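Side-chain contacts in putative type VI secretion protein (Escherichia coli, PDB 6SKI), which is a hydrolase toxin of the type VI secretion system, probably a phospholipase of the alpha/beta-hydrolase class, that is carried on the VgrG spike: residues L368-P373 with E477-I482; F191-F196 with R204-R209; K527-D530 with R534-W537. All coordinates share one frame; numbering follows the deposited sequence.

Contact 1. Residues L368-P373 with E477-I482; sequences LKHILP and EELYII
Leu479 lies over one face of the His370 imidazole, its CB 3.5 Å from the ring centroid and 10° off the ring normal, a CH-pi contact. Farther along the same leucine, CD1 reaches the outer end of the ring, 3.4 Å from His370 NE2. His370 CB points toward the helix, and with CG anti to the carbonyl carbon (chi1 -56°) the ring lies against Leu479. Across the ring's opposite face runs CG of Lys369, so the imidazole is layered between two aliphatic groups. At its root, His370 CB packs on the carbonyl oxygen of Leu479, while the ring meets Tyr480 N only obliquely. Tyr480 itself reaches back to the loop, with CG anti to the backbone N (chi1 -179°). Its CE1 corner meets Pro373 CB at 3.4 Å, the proline carbon lying at the ring edge near its plane; the ring of His374 meets the same tyrosine. This is surface packing between the loop ahead of strand 376-386 and helix 476-483. Elsewhere that helix rests on helix 452-466, through Ile481 and Ile482 on Leu454 and a Glu478-Lys457 salt bridge, whereas Ile371 and Leu372 of the loop lean on strand 398-409.

Contact 2. Residues F191-F196 with R204-R209; sequences FDVFGF and RHFANR
Phe191 presents a ring face to the edge of Phe206, a T-shaped (edge-to-face) pair with centroids 5.1 Å apart and planes at 86°. The leading edge is the CE2-CZ side of Phe206. CE2 lies 3.9 Å from Phe191 CG, near the ring's root, while CZ stands over the middle of the Phe191 ring, 3.9 Å from Phe191 CE1. Phe206 projects from its helix with CG anti to the backbone N (chi1 -178°), which carries the ring toward the strand.

Asp192, next along, points to the other side of the sheet, where it forms a salt bridge with Arg239 and a hydrogen bond with Tyr109. The alternation of the strand then returns Val193 to the helix side. Both its methyls approach the CD2 corner of Phe206 from one side of the ring plane: CG2 is 3.7 Å from Phe206 CD2 and CG1 is 4.0 Å from that same carbon. The approach is oblique to the aromatic plane, so the valine fills in beside the T rather than extending it. All three side chains are buried and apolar, and the contact between strand and helix is entirely one of packing.

Beyond Gly195 the chain makes the sharp turn into helix 198-211. The sequence here, Gly-Phe-Ser-Arg-Gly, together with the strand-turn-helix order, is consistent with the nucleophile elbow of the alpha/beta-hydrolase fold, and Phe196 stacks on His310. Strand 184-195 runs between strands 22-43 and 237-243 of the central sheet, parallel to both. Helix 198-211 packs on this face next to helix 156-178, whose Ile168 touches both Phe191 and Phe206.

Contact 3. Residues K527-D530 with R534-W537; sequences KPND and RSVW
A polar, partly exposed contact, in which the amide nitrogen of Asn529 approaches the backbone of Arg534 and the side chain of Ser535, spans the short loop leading into strand 536-538 near the C-terminal end of the model. Only three residues separate the two segments, and the chain folds back far enough to bring the CA atoms of Asn529 and Arg534 to 5.9 Å.

The asparagine extends across the loop with CG anti to its backbone N (chi1 -159°). Its amide nitrogen does most of the touching: Asn529 ND2 lies 4.0 Å from Arg534 C and 3.5 Å from Ser535 OG. ND2 is hydrogen-bonded to Ile533 O, within the intervening loop, which ties the amide to the main chain just ahead of Arg534. The side chain of Asn529 also touches Tyr290.

Arg534 contributes backbone here and sends its side chain the other way. There NH2 forms a salt bridge with Asp245 OD2, and NE donates to Phe292 O; these bonds help to hold the guanidinium group in place. Ser535 and Trp537 pair through their backbones with strand 294-296, in a small parallel sheet of two strands. Asp245, His310 and Ser197 are arranged as in a Ser-His-Asp triad and probably form one; a loop delivering an arginine to its probable acidic member is consistent with second-shell support of an alpha/beta-hydrolase active site.

In the fold
From the N terminus, the first closure is contact 2, where strand 184-195 and the helix after it meet with only seven residues between the segments, most of them the first turns of helix 198-211, buried between the central sheet and that helix. Contact 1 is the long-range one: 103 residues run between 368-373 and 477-482 before a loop and a short helix join at the periphery. Contact 3 closes the loop after strand 521-523 against the start of strand 536-538. The three are in series; none nests or crosses. Contacts 2 and 3 approach within about 6 Å at nearest atoms, near the probable triad; contact 1 is about 33 Å from contact 2 between centres but within about 8 Å of contact 3 at nearest atoms.

Contact 1. Residues L368-P373 with E477-I482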
loop_
_atom_site.group_PDB
_atom_site.type_symbol
_atom_site.label_atom_id
_atom_site.label_comp_id
_atom_site.label_asym_id
_atom_site.label_seq_id
_atom_site.Cartn_x
_atom_site.Cartn_y
_atom_site.Cartn_z
ATOM N N LEU A 368 16.060 7.646 18.123
ATOM C CA LEU A 368 16.519 8.760 17.308
ATOM C C LEU A 368 18.030 8.930 17.372
ATOM O O LEU A 368 18.546 10.002 17.048
ATOM C CB LEU A 368 15.819 10.045 17.742
ATOM C CG LEU A 368 14.298 10.034 17.623
ATOM C CD1 LEU A 368 13.692 11.201 18.379
ATOM C CD2 LEU A 368 13.882 10.064 16.164
ATOM N N LYS A 369 18.747 7.884 17.788
ATOM C CA LYS A 369 20.190 7.983 17.976
ATOM C C LYS A 369 20.908 8.360 16.690
ATOM O O LYS A 369 21.922 9.064 16.729
ATOM C CB LYS A 369 20.731 6.659 18.509
ATOM C CG LYS A 369 22.211 6.672 18.823
ATOM C CD LYS A 369 22.724 5.268 19.078
ATOM C CE LYS A 369 24.138 5.297 19.625
ATOM N NZ LYS A 369 24.990 6.285 18.908
ATOM N N HIS A 370 20.403 7.907 15.546
ATOM C CA HIS A 370 21.078 8.096 14.273
ATOM C C HIS A 370 20.416 9.143 13.394
ATOM O O HIS A 370 20.974 9.493 12.352
ATOM C CB HIS A 370 21.143 6.762 13.525
ATOM C CG HIS A 370 21.791 5.667 14.312
ATOM N ND1 HIS A 370 23.136 5.663 14.612
ATOM C CD2 HIS A 370 21.276 4.552 14.880
ATOM C CE1 HIS A 370 23.424 4.587 15.322
ATOM N NE2 HIS A 370 22.312 3.896 15.498
ATOM N N ILE A 371 19.257 9.661 13.794
ATOM C CA ILE A 371 18.558 10.674 13.016
ATOM C C ILE A 371 18.865 12.081 13.514
ATOM O O ILE A 371 18.919 13.017 12.700
ATOM C CB ILE A 371 17.037 10.415 13.047
ATOM C CG1 ILE A 371 16.705 9.104 12.339
ATOM C CG2 ILE A 371 16.267 11.547 12.399
ATOM C CD1 ILE A 371 15.689 8.257 13.068
ATOM N N LEU A 372 19.112 12.250 14.804
ATOM C CA LEU A 372 19.351 13.544 15.425
ATOM C C LEU A 372 20.710 14.140 15.068
ATOM O O LEU A 372 20.808 15.364 14.926
ATOM C CB LEU A 372 19.217 13.422 16.942
ATOM C CG LEU A 372 17.805 13.101 17.426
ATOM C CD1 LEU A 372 17.733 13.186 18.935
ATOM C CD2 LEU A 372 16.783 14.015 16.780
ATOM N N PRO A 373 21.783 13.349 14.934
ATOM C CA PRO A 373 23.076 13.945 14.568
ATOM C C PRO A 373 23.101 14.592 13.195
ATOM O O PRO A 373 24.103 15.235 12.860
ATOM C CB PRO A 373 24.027 12.748 14.626
ATOM C CG PRO A 373 23.434 11.915 15.683
ATOM C CD PRO A 373 21.983 11.942 15.329
ATOM N N GLU A 477 28.438 3.067 12.842
ATOM C CA GLU A 477 28.889 3.957 11.776
ATOM C C GLU A 477 28.002 3.812 10.550
ATOM O O GLU A 477 27.582 4.808 9.940
ATOM C CB GLU A 477 30.342 3.654 11.410
ATOM C CG GLU A 477 31.299 3.546 12.588
ATOM C CD GLU A 477 31.249 2.188 13.269
ATOM O OE1 GLU A 477 30.178 1.818 13.793
ATOM O OE2 GLU A 477 32.283 1.487 13.275
ATOM N N GLU A 478 27.699 2.569 10.182
ATOM C CA GLU A 478 26.792 2.316 9.078
ATOM C C GLU A 478 25.396 2.826 9.391
ATOM O O GLU A 478 24.721 3.358 8.508
ATOM C CB GLU A 478 26.763 0.821 8.777
ATOM C CG GLU A 478 28.069 0.295 8.220
ATOM C CD GLU A 478 28.042 -1.198 8.005
ATOM O OE1 GLU A 478 27.249 -1.879 8.684
ATOM O OE2 GLU A 478 28.814 -1.692 7.159
ATOM N N LEU A 479 24.965 2.713 10.646
ATOM C CA LEU A 479 23.655 3.217 11.025
ATOM C C LEU A 479 23.604 4.734 11.032
ATOM O O LEU A 479 22.543 5.305 10.784
ATOM C CB LEU A 479 23.266 2.681 12.401
ATOM C CG LEU A 479 22.659 1.282 12.410
ATOM C CD1 LEU A 479 22.152 0.935 13.793
ATOM C CD2 LEU A 479 21.545 1.185 11.389
ATOM N N TYR A 480 24.737 5.399 11.243
ATOM C CA TYR A 480 24.824 6.849 11.115
ATOM C C TYR A 480 24.706 7.270 9.654
ATOM O O TYR A 480 23.903 8.151 9.300
ATOM C CB TYR A 480 26.153 7.311 11.715
ATOM C CG TYR A 480 26.414 8.794 11.701
ATOM C CD1 TYR A 480 25.875 9.623 12.671
ATOM C CD2 TYR A 480 27.224 9.364 10.731
ATOM C CE1 TYR A 480 26.124 10.976 12.665
ATOM C CE2 TYR A 480 27.475 10.718 10.717
ATOM C CZ TYR A 480 26.922 11.519 11.687
ATOM O OH TYR A 480 27.168 12.872 11.682
ATOM N N ILE A 481 25.487 6.619 8.789
ATOM C CA ILE A 481 25.401 6.895 7.359
ATOM C C ILE A 481 23.986 6.648 6.852
ATOM O O ILE A 481 23.482 7.381 5.994
ATOM C CB ILE A 481 26.434 6.053 6.591
ATOM C CG1 ILE A 481 27.842 6.350 7.104
ATOM C CG2 ILE A 481 26.338 6.322 5.108
ATOM C CD1 ILE A 481 28.855 5.299 6.732
ATOM N N ILE A 482 23.315 5.628 7.385
ATOM C CA ILE A 482 21.923 5.404 7.017
ATOM C C ILE A 482 21.031 6.463 7.648
ATOM O O ILE A 482 20.007 6.845 7.070
ATOM C CB ILE A 482 21.486 3.984 7.419
ATOM C CG1 ILE A 482 22.276 2.941 6.634
ATOM C CG2 ILE A 482 20.003 3.782 7.170
ATOM C CD1 ILE A 482 22.225 1.568 7.248
#

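Contact 2. Residues F191-F196 with R204-R209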
loop_
_atom_site.group_PDB
_atom_site.type_symbol
_atom_site.label_atom_id
_atom_site.label_comp_id
_atom_site.label_asym_id
_atom_site.label_seq_id
_atom_site.Cartn_x
_atom_site.Cartn_y
_atom_site.Cartn_z
ATOM N N PHE A 191 -0.002 -15.759 -8.749
ATOM C CA PHE A 191 -0.078 -14.368 -8.328
ATOM C C PHE A 191 1.206 -13.979 -7.618
ATOM O O PHE A 191 1.697 -14.723 -6.765
ATOM C CB PHE A 191 -1.271 -14.128 -7.400
ATOM C CG PHE A 191 -2.602 -14.214 -8.083
ATOM C CD1 PHE A 191 -3.000 -13.238 -8.973
ATOM C CD2 PHE A 191 -3.462 -15.260 -7.817
ATOM C CE1 PHE A 191 -4.221 -13.311 -9.594
ATOM C CE2 PHE A 191 -4.686 -15.335 -8.438
ATOM C CZ PHE A 191 -5.065 -14.359 -9.328
ATOM N N ASP A 192 1.750 -12.819 -7.972
ATOM C CA ASP A 192 2.812 -12.165 -7.212
ATOM C C ASP A 192 2.207 -10.899 -6.626
ATOM O O ASP A 192 2.023 -9.905 -7.333
ATOM C CB ASP A 192 4.022 -11.845 -8.077
ATOM C CG ASP A 192 4.731 -13.078 -8.558
ATOM O OD1 ASP A 192 4.952 -13.988 -7.736
ATOM O OD2 ASP A 192 5.087 -13.129 -9.751
ATOM N N VAL A 193 1.900 -10.933 -5.338
ATOM C CA VAL A 193 1.193 -9.846 -4.681
ATOM C C VAL A 193 2.203 -8.979 -3.947
ATOM O O VAL A 193 2.998 -9.479 -3.142
ATOM C CB VAL A 193 0.118 -10.382 -3.725
ATOM C CG1 VAL A 193 -0.913 -9.315 -3.450
ATOM C CG2 VAL A 193 -0.537 -11.614 -4.316
ATOM N N PHE A 194 2.185 -7.683 -4.239
ATOM C CA PHE A 194 3.082 -6.711 -3.633
ATOM C C PHE A 194 2.250 -5.588 -3.041
ATOM O O PHE A 194 1.285 -5.139 -3.663
ATOM C CB PHE A 194 4.064 -6.149 -4.658
ATOM C CG PHE A 194 5.017 -7.164 -5.201
ATOM C CD1 PHE A 194 4.682 -7.924 -6.304
ATOM C CD2 PHE A 194 6.256 -7.344 -4.623
ATOM C CE1 PHE A 194 5.558 -8.852 -6.808
ATOM C CE2 PHE A 194 7.134 -8.270 -5.126
ATOM C CZ PHE A 194 6.785 -9.025 -6.220
ATOM N N GLY A 195 2.614 -5.142 -1.843
ATOM C CA GLY A 195 1.886 -4.070 -1.203
ATOM C C GLY A 195 2.800 -3.158 -0.414
ATOM O O GLY A 195 3.859 -3.566 0.063
ATOM N N PHE A 196 2.367 -1.901 -0.281
ATOM C CA PHE A 196 2.978 -0.979 0.665
ATOM C C PHE A 196 1.916 -0.489 1.636
ATOM O O PHE A 196 1.142 0.423 1.333
ATOM C CB PHE A 196 3.650 0.212 -0.018
ATOM C CG PHE A 196 4.190 1.224 0.949
ATOM C CD1 PHE A 196 4.779 0.818 2.135
ATOM C CD2 PHE A 196 4.097 2.574 0.687
ATOM C CE1 PHE A 196 5.264 1.737 3.029
ATOM C CE2 PHE A 196 4.589 3.495 1.580
ATOM C CZ PHE A 196 5.174 3.076 2.748
ATOM N N ARG A 204 -2.100 -8.900 1.866
ATOM C CA ARG A 204 -2.314 -10.069 2.700
ATOM C C ARG A 204 -3.748 -10.546 2.574
ATOM O O ARG A 204 -3.992 -11.735 2.337
ATOM C CB ARG A 204 -1.954 -9.739 4.146
ATOM C CG ARG A 204 -0.477 -9.451 4.320
ATOM C CD ARG A 204 -0.185 -8.720 5.607
ATOM N NE ARG A 204 -0.360 -9.559 6.781
ATOM C CZ ARG A 204 0.358 -9.433 7.889
ATOM N NH1 ARG A 204 1.297 -8.506 7.963
ATOM N NH2 ARG A 204 0.143 -10.235 8.918
ATOM N N HIS A 205 -4.702 -9.612 2.609
ATOM C CA HIS A 205 -6.092 -9.997 2.427
ATOM C C HIS A 205 -6.275 -10.702 1.096
ATOM O O HIS A 205 -6.854 -11.794 1.041
ATOM C CB HIS A 205 -6.999 -8.772 2.525
ATOM C CG HIS A 205 -8.454 -9.108 2.626
ATOM N ND1 HIS A 205 -9.369 -8.741 1.666
ATOM C CD2 HIS A 205 -9.149 -9.786 3.568
ATOM C CE1 HIS A 205 -10.568 -9.174 2.013
ATOM N NE2 HIS A 205 -10.461 -9.808 3.165
ATOM N N PHE A 206 -5.714 -10.134 0.026
ATOM C CA PHE A 206 -5.833 -10.775 -1.274
ATOM C C PHE A 206 -5.273 -12.184 -1.225
ATOM O O PHE A 206 -5.925 -13.132 -1.678
ATOM C CB PHE A 206 -5.124 -9.945 -2.340
ATOM C CG PHE A 206 -5.230 -10.518 -3.720
ATOM C CD1 PHE A 206 -6.303 -10.210 -4.530
ATOM C CD2 PHE A 206 -4.254 -11.367 -4.204
ATOM C CE1 PHE A 206 -6.398 -10.741 -5.795
ATOM C CE2 PHE A 206 -4.347 -11.898 -5.464
ATOM C CZ PHE A 206 -5.417 -11.586 -6.261
ATOM N N ALA A 207 -4.099 -12.351 -0.612
ATOM C CA ALA A 207 -3.504 -13.678 -0.561
ATOM C C ALA A 207 -4.435 -14.647 0.145
ATOM O O ALA A 207 -4.626 -15.780 -0.311
ATOM C CB ALA A 207 -2.147 -13.622 0.133
ATOM N N ASN A 208 -5.086 -14.188 1.215
ATOM C CA ASN A 208 -5.993 -15.070 1.932
ATOM C C ASN A 208 -7.189 -15.426 1.066
ATOM O O ASN A 208 -7.633 -16.579 1.056
ATOM C CB ASN A 208 -6.429 -14.420 3.240
ATOM C CG ASN A 208 -5.380 -14.543 4.320
ATOM O OD1 ASN A 208 -4.993 -13.558 4.941
ATOM N ND2 ASN A 208 -4.907 -15.759 4.547
ATOM N N ARG A 209 -7.692 -14.461 0.296
ATOM C CA ARG A 209 -8.778 -14.760 -0.628
ATOM C C ARG A 209 -8.338 -15.782 -1.665
ATOM O O ARG A 209 -9.149 -16.582 -2.139
ATOM C CB ARG A 209 -9.263 -13.480 -1.300
ATOM C CG ARG A 209 -9.861 -12.486 -0.333
ATOM C CD ARG A 209 -10.367 -11.253 -1.043
ATOM N NE ARG A 209 -11.486 -11.558 -1.924
ATOM C CZ ARG A 209 -12.389 -10.667 -2.317
ATOM N NH1 ARG A 209 -12.306 -9.413 -1.904
ATOM N NH2 ARG A 209 -13.374 -11.030 -3.121
#

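Contact 3. Residues K527-D530 with R534-W537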
loop_
_atom_site.group_PDB
_atom_site.type_symbol
_atom_site.label_atom_id
_atom_site.label_comp_id
_atom_site.label_asym_id
_atom_site.label_seq_id
_atom_site.Cartn_x
_atom_site.Cartn_y
_atom_site.Cartn_z
ATOM N N LYS A 527 1.782 11.809 15.409
ATOM C CA LYS A 527 2.243 11.807 16.785
ATOM C C LYS A 527 2.908 10.474 17.106
ATOM O O LYS A 527 2.409 9.420 16.709
ATOM C CB LYS A 527 1.075 12.054 17.734
ATOM C CG LYS A 527 1.148 11.322 19.050
ATOM C CD LYS A 527 -0.235 11.096 19.613
ATOM C CE LYS A 527 -0.261 9.904 20.540
ATOM N NZ LYS A 527 -1.655 9.442 20.772
ATOM N N PRO A 528 4.042 10.504 17.799
ATOM C CA PRO A 528 4.750 9.260 18.097
ATOM C C PRO A 528 3.956 8.379 19.044
ATOM O O PRO A 528 3.165 8.854 19.860
ATOM C CB PRO A 528 6.047 9.750 18.748
ATOM C CG PRO A 528 5.656 11.057 19.343
ATOM C CD PRO A 528 4.797 11.668 18.282
ATOM N N ASN A 529 4.176 7.077 18.927
ATOM C CA ASN A 529 3.621 6.155 19.897
ATOM C C ASN A 529 4.287 6.393 21.247
ATOM O O ASN A 529 5.415 6.883 21.328
ATOM C CB ASN A 529 3.825 4.715 19.429
ATOM C CG ASN A 529 2.870 3.745 20.081
ATOM O OD1 ASN A 529 1.656 3.934 20.049
ATOM N ND2 ASN A 529 3.413 2.689 20.667
ATOM N N ASP A 530 3.570 6.062 22.316
ATOM C CA ASP A 530 4.055 6.388 23.649
ATOM C C ASP A 530 5.382 5.692 23.922
ATOM O O ASP A 530 5.555 4.509 23.617
ATOM C CB ASP A 530 3.025 5.996 24.707
ATOM C CG ASP A 530 2.974 6.982 25.857
ATOM O OD1 ASP A 530 2.108 7.880 25.833
ATOM O OD2 ASP A 530 3.803 6.865 26.784
ATOM N N ARG A 534 7.185 1.665 18.529
ATOM C CA ARG A 534 6.088 1.360 17.627
ATOM C C ARG A 534 5.276 0.177 18.141
ATOM O O ARG A 534 5.806 -0.758 18.744
ATOM C CB ARG A 534 6.628 1.057 16.233
ATOM C CG ARG A 534 5.585 1.019 15.145
ATOM C CD ARG A 534 6.110 0.258 13.953
ATOM N NE ARG A 534 5.379 0.577 12.736
ATOM C CZ ARG A 534 5.788 0.243 11.520
ATOM N NH1 ARG A 534 6.923 -0.421 11.367
ATOM N NH2 ARG A 534 5.065 0.567 10.460
ATOM N N SER A 535 3.971 0.228 17.888
ATOM C CA SER A 535 3.075 -0.856 18.264
ATOM C C SER A 535 3.126 -1.940 17.198
ATOM O O SER A 535 2.875 -1.673 16.019
ATOM C CB SER A 535 1.651 -0.338 18.434
ATOM O OG SER A 535 1.389 0.005 19.781
ATOM N N VAL A 536 3.460 -3.159 17.605
ATOM C CA VAL A 536 3.562 -4.294 16.699
ATOM C C VAL A 536 2.491 -5.308 17.067
ATOM O O VAL A 536 2.346 -5.672 18.240
ATOM C CB VAL A 536 4.962 -4.926 16.745
ATOM C CG1 VAL A 536 5.119 -5.926 15.628
ATOM C CG2 VAL A 536 6.020 -3.853 16.640
ATOM N N TRP A 537 1.741 -5.755 16.067
ATOM C CA TRP A 537 0.749 -6.811 16.203
ATOM C C TRP A 537 1.295 -8.029 15.474
ATOM O O TRP A 537 1.421 -8.017 14.247
ATOM C CB TRP A 537 -0.595 -6.384 15.619
ATOM C CG TRP A 537 -1.004 -4.982 15.956
ATOM C CD1 TRP A 537 -1.352 -4.001 15.075
ATOM C CD2 TRP A 537 -1.124 -4.406 17.263
ATOM N NE1 TRP A 537 -1.672 -2.850 15.749
ATOM C CE2 TRP A 537 -1.541 -3.072 17.093
ATOM C CE3 TRP A 537 -0.917 -4.886 18.559
ATOM C CZ2 TRP A 537 -1.753 -2.214 18.168
ATOM C CZ3 TRP A 537 -1.126 -4.033 19.624
ATOM C CH2 TRP A 537 -1.540 -2.713 19.422
#